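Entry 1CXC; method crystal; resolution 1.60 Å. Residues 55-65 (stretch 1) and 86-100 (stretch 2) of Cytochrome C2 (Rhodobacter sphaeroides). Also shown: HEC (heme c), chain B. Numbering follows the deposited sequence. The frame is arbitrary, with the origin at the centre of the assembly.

Stretch 1 55-65: KGYGEGMKEAG
Stretch 2, residues 86-100: FLKEYTGDAKAKGKM

Where two segments must lie close and also hold a cofactor, small residues often set the spacing while a few longer side chains reach across it. Cytochrome c2 illustrates the principle. Stretch 1 is a loop through G58, the N-cap, followed by a helix from E59 that runs on beyond G65. Stretch 2 enters as a helix ending at T91, leaves helical geometry at G92 (phi/psi 73/13), makes a type I turn from D93 to A96, and then extends through K97 and G98 (-140/140 and -95/148). The helices approach to 9.6 Å between axes, their N-to-C directions 38° apart. Because the turn sends the second chain back, the register runs in reverse: the CA atoms of A64 and T91 lie 5.3 Å apart, those of G60 and A96 5.1 Å, and those of G58 and K99 5.9 Å.

Glycine stands at two of these three approaches, including the closest, G60 to A96. A CB on G60 would sit 3.1 Å from K97 O, and one on G58 would sit 3.1 Å from K99 CG. Without these atoms, the loop can pass close to the start of the first helix.

Between the helices, L87 points toward stretch 1 with off-well angles (chi1 -106°, chi2 15°). Its CD1 lies 4.4 Å from A64 CB and 4.4 Å from M61 SD; M61 is t, p, p (-178°, 72°, 83°). Y90 (chi1 -166°, t; chi2 84°) brings CD2 to 3.9 Å from A64 CB, a small methyl that leaves room for the ring. T91, with chi1 at -117°, directs OG1 into a more polar corner, 3.8 Å from G60 O and 3.4 Å from E63 CD. E63 is extended (t, t, chi3 -35°), which carries its carboxylate out to T91 and leaves OE1 4.0 Å from D93 OD2, a proximity of like charges that offers no attraction.

D93 (chi1 164°, t; chi2 18°) instead serves its own turn: K95 N donates to D93 OD1 at 2.9 Å, alongside the backbone bond from A96 N to D93 O at 3.0 Å. K88 (m, t, t, m) reaches out along an extended chain and bends at chi4 to bring its ammonium to this turn, giving 2.8 Å bonds from NZ to both A94 O and A96 O and tying helix to loop.

At the other end, K99 (chi1 -61°, m; chi2 -95°; chi3 -102°; chi4 67°, p) folds over G58 so that NZ donates to G56 O at 3.1 Å, the one direct hydrogen bond between the stretches.

The heme propionates complete the joint. G58 N donates to HEC O2D and K99 N to HEC O1D, both at 2.9 Å, so one carboxylate bridges the two backbones. A water accepts from M61 N (3.0 Å) and donates to K97 O (3.0 Å) and HEC O1D (2.7 Å). Y57 (chi1 -72°, m; chi2 -68°) has its CA-to-CB bond directed away from stretch 2, and its OH donates to HEC O1A at 2.6 Å. M100, t, t and 145°, extends to place SD 2.4 Å from HEC FE.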

# COMPACT_ATOMS: atom_id res chain seq x y z
N LYS A 55 -4.61 -10.70 -8.65
CA LYS A 55 -5.27 -11.90 -8.21
C LYS A 55 -4.57 -12.56 -7.02
O LYS A 55 -5.14 -13.48 -6.44
CB LYS A 55 -5.36 -12.90 -9.37
CG LYS A 55 -6.11 -12.34 -10.57
CD LYS A 55 -7.59 -12.09 -10.24
CE LYS A 55 -8.31 -11.51 -11.45
NZ LYS A 55 -9.56 -10.87 -11.07
N GLY A 56 -3.64 -11.87 -6.37
CA GLY A 56 -2.94 -12.51 -5.26
C GLY A 56 -3.25 -12.01 -3.85
O GLY A 56 -2.45 -12.23 -2.93
N TYR A 57 -4.43 -11.45 -3.57
CA TYR A 57 -4.68 -11.01 -2.20
C TYR A 57 -4.89 -12.17 -1.25
O TYR A 57 -5.45 -13.21 -1.61
CB TYR A 57 -5.91 -10.11 -2.11
CG TYR A 57 -5.73 -8.74 -2.69
CD1 TYR A 57 -4.87 -7.82 -2.09
CD2 TYR A 57 -6.47 -8.39 -3.79
CE1 TYR A 57 -4.80 -6.54 -2.63
CE2 TYR A 57 -6.40 -7.13 -4.33
CZ TYR A 57 -5.58 -6.21 -3.73
OH TYR A 57 -5.61 -4.93 -4.19
N GLY A 58 -4.47 -12.00 0.01
CA GLY A 58 -4.68 -13.03 1.00
C GLY A 58 -6.08 -12.86 1.59
O GLY A 58 -6.73 -11.82 1.44
N GLU A 59 -6.55 -13.83 2.36
CA GLU A 59 -7.88 -13.73 2.92
C GLU A 59 -7.95 -12.71 4.04
O GLU A 59 -8.93 -11.98 4.16
CB GLU A 59 -8.34 -15.10 3.40
CG GLU A 59 -8.23 -16.15 2.29
CD GLU A 59 -8.74 -15.69 0.93
OE1 GLU A 59 -9.83 -15.12 0.87
OE2 GLU A 59 -8.13 -16.02 -0.09
N GLY A 60 -6.83 -12.40 4.69
CA GLY A 60 -6.89 -11.39 5.74
C GLY A 60 -7.13 -9.99 5.14
O GLY A 60 -7.87 -9.18 5.71
N MET A 61 -6.50 -9.68 3.99
CA MET A 61 -6.65 -8.38 3.35
C MET A 61 -8.04 -8.25 2.76
O MET A 61 -8.61 -7.16 2.71
CB MET A 61 -5.60 -8.24 2.25
CG MET A 61 -5.65 -6.90 1.54
SD MET A 61 -5.06 -5.56 2.58
CE MET A 61 -3.31 -5.72 2.31
N LYS A 62 -8.56 -9.31 2.16
CA LYS A 62 -9.90 -9.23 1.61
C LYS A 62 -10.91 -8.96 2.73
O LYS A 62 -11.80 -8.11 2.62
CB LYS A 62 -10.22 -10.53 0.90
CG LYS A 62 -9.62 -10.64 -0.49
CD LYS A 62 -9.87 -12.05 -1.03
CE LYS A 62 -9.00 -12.30 -2.26
NZ LYS A 62 -9.20 -13.63 -2.82
N GLU A 63 -10.73 -9.65 3.85
CA GLU A 63 -11.58 -9.50 5.01
C GLU A 63 -11.58 -8.05 5.50
O GLU A 63 -12.59 -7.57 6.02
CB GLU A 63 -11.03 -10.39 6.08
CG GLU A 63 -11.99 -10.62 7.23
CD GLU A 63 -11.41 -11.46 8.36
OE1 GLU A 63 -10.62 -12.38 8.09
OE2 GLU A 63 -11.85 -11.28 9.49
N ALA A 64 -10.39 -7.50 5.74
CA ALA A 64 -10.29 -6.13 6.19
C ALA A 64 -11.04 -5.18 5.28
O ALA A 64 -11.55 -4.16 5.73
CB ALA A 64 -8.83 -5.71 6.21
N GLY A 65 -10.87 -5.31 3.97
CA GLY A 65 -11.59 -4.45 3.05
C GLY A 65 -13.10 -4.63 3.24
O GLY A 65 -13.85 -3.67 3.08
N PHE A 86 -0.90 -5.60 11.78
CA PHE A 86 -1.97 -4.68 11.44
C PHE A 86 -3.23 -5.43 11.05
O PHE A 86 -4.30 -5.09 11.52
CB PHE A 86 -1.56 -3.81 10.26
CG PHE A 86 -2.70 -2.96 9.76
CD1 PHE A 86 -2.96 -1.74 10.36
CD2 PHE A 86 -3.51 -3.41 8.74
CE1 PHE A 86 -4.02 -0.96 9.93
CE2 PHE A 86 -4.57 -2.63 8.31
CZ PHE A 86 -4.81 -1.42 8.90
N LEU A 87 -3.11 -6.45 10.20
CA LEU A 87 -4.27 -7.20 9.72
C LEU A 87 -4.93 -7.97 10.85
O LEU A 87 -6.16 -8.05 10.91
CB LEU A 87 -3.84 -8.18 8.66
CG LEU A 87 -4.15 -7.94 7.19
CD1 LEU A 87 -4.59 -6.52 6.88
CD2 LEU A 87 -2.97 -8.40 6.34
N LYS A 88 -4.16 -8.48 11.82
CA LYS A 88 -4.79 -9.19 12.93
C LYS A 88 -5.60 -8.23 13.82
O LYS A 88 -6.72 -8.51 14.23
CB LYS A 88 -3.73 -9.82 13.79
CG LYS A 88 -3.06 -11.01 13.17
CD LYS A 88 -2.30 -11.67 14.30
CE LYS A 88 -1.19 -12.55 13.75
NZ LYS A 88 -1.72 -13.74 13.13
N GLU A 89 -5.10 -7.04 14.08
CA GLU A 89 -5.84 -6.15 14.95
C GLU A 89 -7.07 -5.63 14.27
O GLU A 89 -8.07 -5.36 14.93
CB GLU A 89 -4.96 -4.98 15.38
CG GLU A 89 -3.73 -5.43 16.16
CD GLU A 89 -2.74 -4.32 16.51
N TYR A 90 -6.90 -5.11 13.07
CA TYR A 90 -8.01 -4.55 12.34
C TYR A 90 -9.15 -5.55 12.18
O TYR A 90 -10.31 -5.17 12.13
CB TYR A 90 -7.54 -4.11 10.96
CG TYR A 90 -8.55 -3.22 10.29
CD1 TYR A 90 -8.57 -1.86 10.57
CD2 TYR A 90 -9.55 -3.77 9.52
CE1 TYR A 90 -9.60 -1.07 10.10
CE2 TYR A 90 -10.58 -2.98 9.05
CZ TYR A 90 -10.59 -1.65 9.35
OH TYR A 90 -11.58 -0.85 8.82
N THR A 91 -8.81 -6.65 11.54
CA THR A 91 -9.73 -7.72 11.25
C THR A 91 -10.38 -8.33 12.51
O THR A 91 -11.53 -8.78 12.48
CB THR A 91 -8.86 -8.71 10.48
OG1 THR A 91 -9.38 -8.82 9.18
CG2 THR A 91 -8.68 -10.02 11.18
N GLY A 92 -9.74 -8.20 13.68
CA GLY A 92 -10.31 -8.81 14.87
C GLY A 92 -10.17 -10.33 14.87
O GLY A 92 -10.52 -10.99 15.84
N ASP A 93 -9.35 -10.85 13.97
CA ASP A 93 -9.13 -12.28 13.91
C ASP A 93 -7.64 -12.51 14.11
O ASP A 93 -6.85 -12.30 13.20
CB ASP A 93 -9.56 -12.78 12.56
CG ASP A 93 -9.06 -14.16 12.20
OD1 ASP A 93 -8.66 -14.89 13.10
OD2 ASP A 93 -9.43 -14.62 11.13
N ALA A 94 -7.25 -13.19 15.18
CA ALA A 94 -5.83 -13.36 15.43
C ALA A 94 -5.11 -14.26 14.47
O ALA A 94 -3.93 -14.47 14.61
CB ALA A 94 -5.63 -13.94 16.82
N LYS A 95 -5.83 -15.10 13.78
CA LYS A 95 -5.17 -15.99 12.84
C LYS A 95 -4.84 -15.32 11.51
O LYS A 95 -4.49 -16.00 10.55
CB LYS A 95 -6.06 -17.20 12.55
CG LYS A 95 -6.53 -17.95 13.79
N ALA A 96 -5.32 -14.09 11.31
CA ALA A 96 -5.07 -13.38 10.08
C ALA A 96 -3.59 -13.26 9.74
O ALA A 96 -2.75 -12.97 10.60
CB ALA A 96 -5.60 -11.97 10.18
N LYS A 97 -3.27 -13.38 8.44
CA LYS A 97 -1.89 -13.25 7.96
C LYS A 97 -1.82 -12.48 6.65
O LYS A 97 -2.78 -12.45 5.87
CB LYS A 97 -1.26 -14.61 7.70
N GLY A 98 -0.82 -11.62 6.53
CA GLY A 98 -0.65 -10.85 5.31
C GLY A 98 0.32 -11.54 4.36
O GLY A 98 1.04 -12.46 4.75
N LYS A 99 0.13 -11.38 3.06
CA LYS A 99 1.05 -11.98 2.11
C LYS A 99 2.29 -11.10 1.92
O LYS A 99 3.17 -11.45 1.15
CB LYS A 99 0.38 -12.14 0.76
CG LYS A 99 -0.84 -13.04 0.77
CD LYS A 99 -0.43 -14.44 0.37
CE LYS A 99 -0.80 -14.68 -1.08
NZ LYS A 99 -0.02 -13.84 -1.98
N MET A 100 2.20 -9.82 2.31
CA MET A 100 3.31 -8.89 2.15
C MET A 100 4.34 -9.18 3.20
O MET A 100 4.13 -8.85 4.36
CB MET A 100 2.82 -7.45 2.29
CG MET A 100 3.87 -6.34 2.21
SD MET A 100 3.16 -4.69 1.86
CE MET A 100 4.25 -3.71 2.81
FE HEC B . 3.20 -4.10 -0.42
CHA HEC B . -0.05 -5.03 -0.51
CHB HEC B . 2.29 -0.88 0.23
CHC HEC B . 6.50 -3.21 -0.15
CHD HEC B . 4.15 -7.24 -1.38
NA HEC B . 1.49 -3.15 -0.15
C1A HEC B . 0.22 -3.70 -0.21
C2A HEC B . -0.80 -2.70 0.08
C3A HEC B . -0.14 -1.54 0.31
C4A HEC B . 1.27 -1.82 0.14
CMA HEC B . -0.78 -0.24 0.78
CAA HEC B . -2.31 -2.87 0.03
CBA HEC B . -2.86 -2.36 -1.29
CGA HEC B . -4.27 -2.78 -1.64
O1A HEC B . -4.52 -3.08 -2.79
O2A HEC B . -5.06 -3.00 -0.72
NB HEC B . 4.17 -2.43 -0.03
C1B HEC B . 3.63 -1.16 0.14
C2B HEC B . 4.68 -0.16 0.30
C3B HEC B . 5.89 -0.82 0.27
C4B HEC B . 5.55 -2.22 0.05
CMB HEC B . 4.46 1.34 0.47
CAB HEC B . 7.17 -0.24 0.49
CBB HEC B . 7.55 0.37 1.77
NC HEC B . 4.93 -5.04 -0.66
C1C HEC B . 6.21 -4.51 -0.50
C2C HEC B . 7.22 -5.49 -0.87
C3C HEC B . 6.56 -6.62 -1.21
C4C HEC B . 5.15 -6.33 -1.10
CMC HEC B . 8.71 -5.20 -1.05
CAC HEC B . 7.13 -7.81 -1.64
CBC HEC B . 8.11 -8.55 -0.85
ND HEC B . 2.26 -5.75 -0.86
C1D HEC B . 2.79 -6.98 -1.26
C2D HEC B . 1.76 -7.97 -1.42
C3D HEC B . 0.58 -7.38 -1.11
C4D HEC B . 0.90 -5.99 -0.80
CMD HEC B . 1.94 -9.43 -1.83
CAD HEC B . -0.73 -8.09 -0.84
CBD HEC B . -0.99 -8.21 0.66
CGD HEC B . -1.96 -9.33 1.06
O1D HEC B . -2.03 -9.66 2.24
O2D HEC B . -2.87 -9.62 0.29
O HOH W 1 -3.96 -11.09 3.43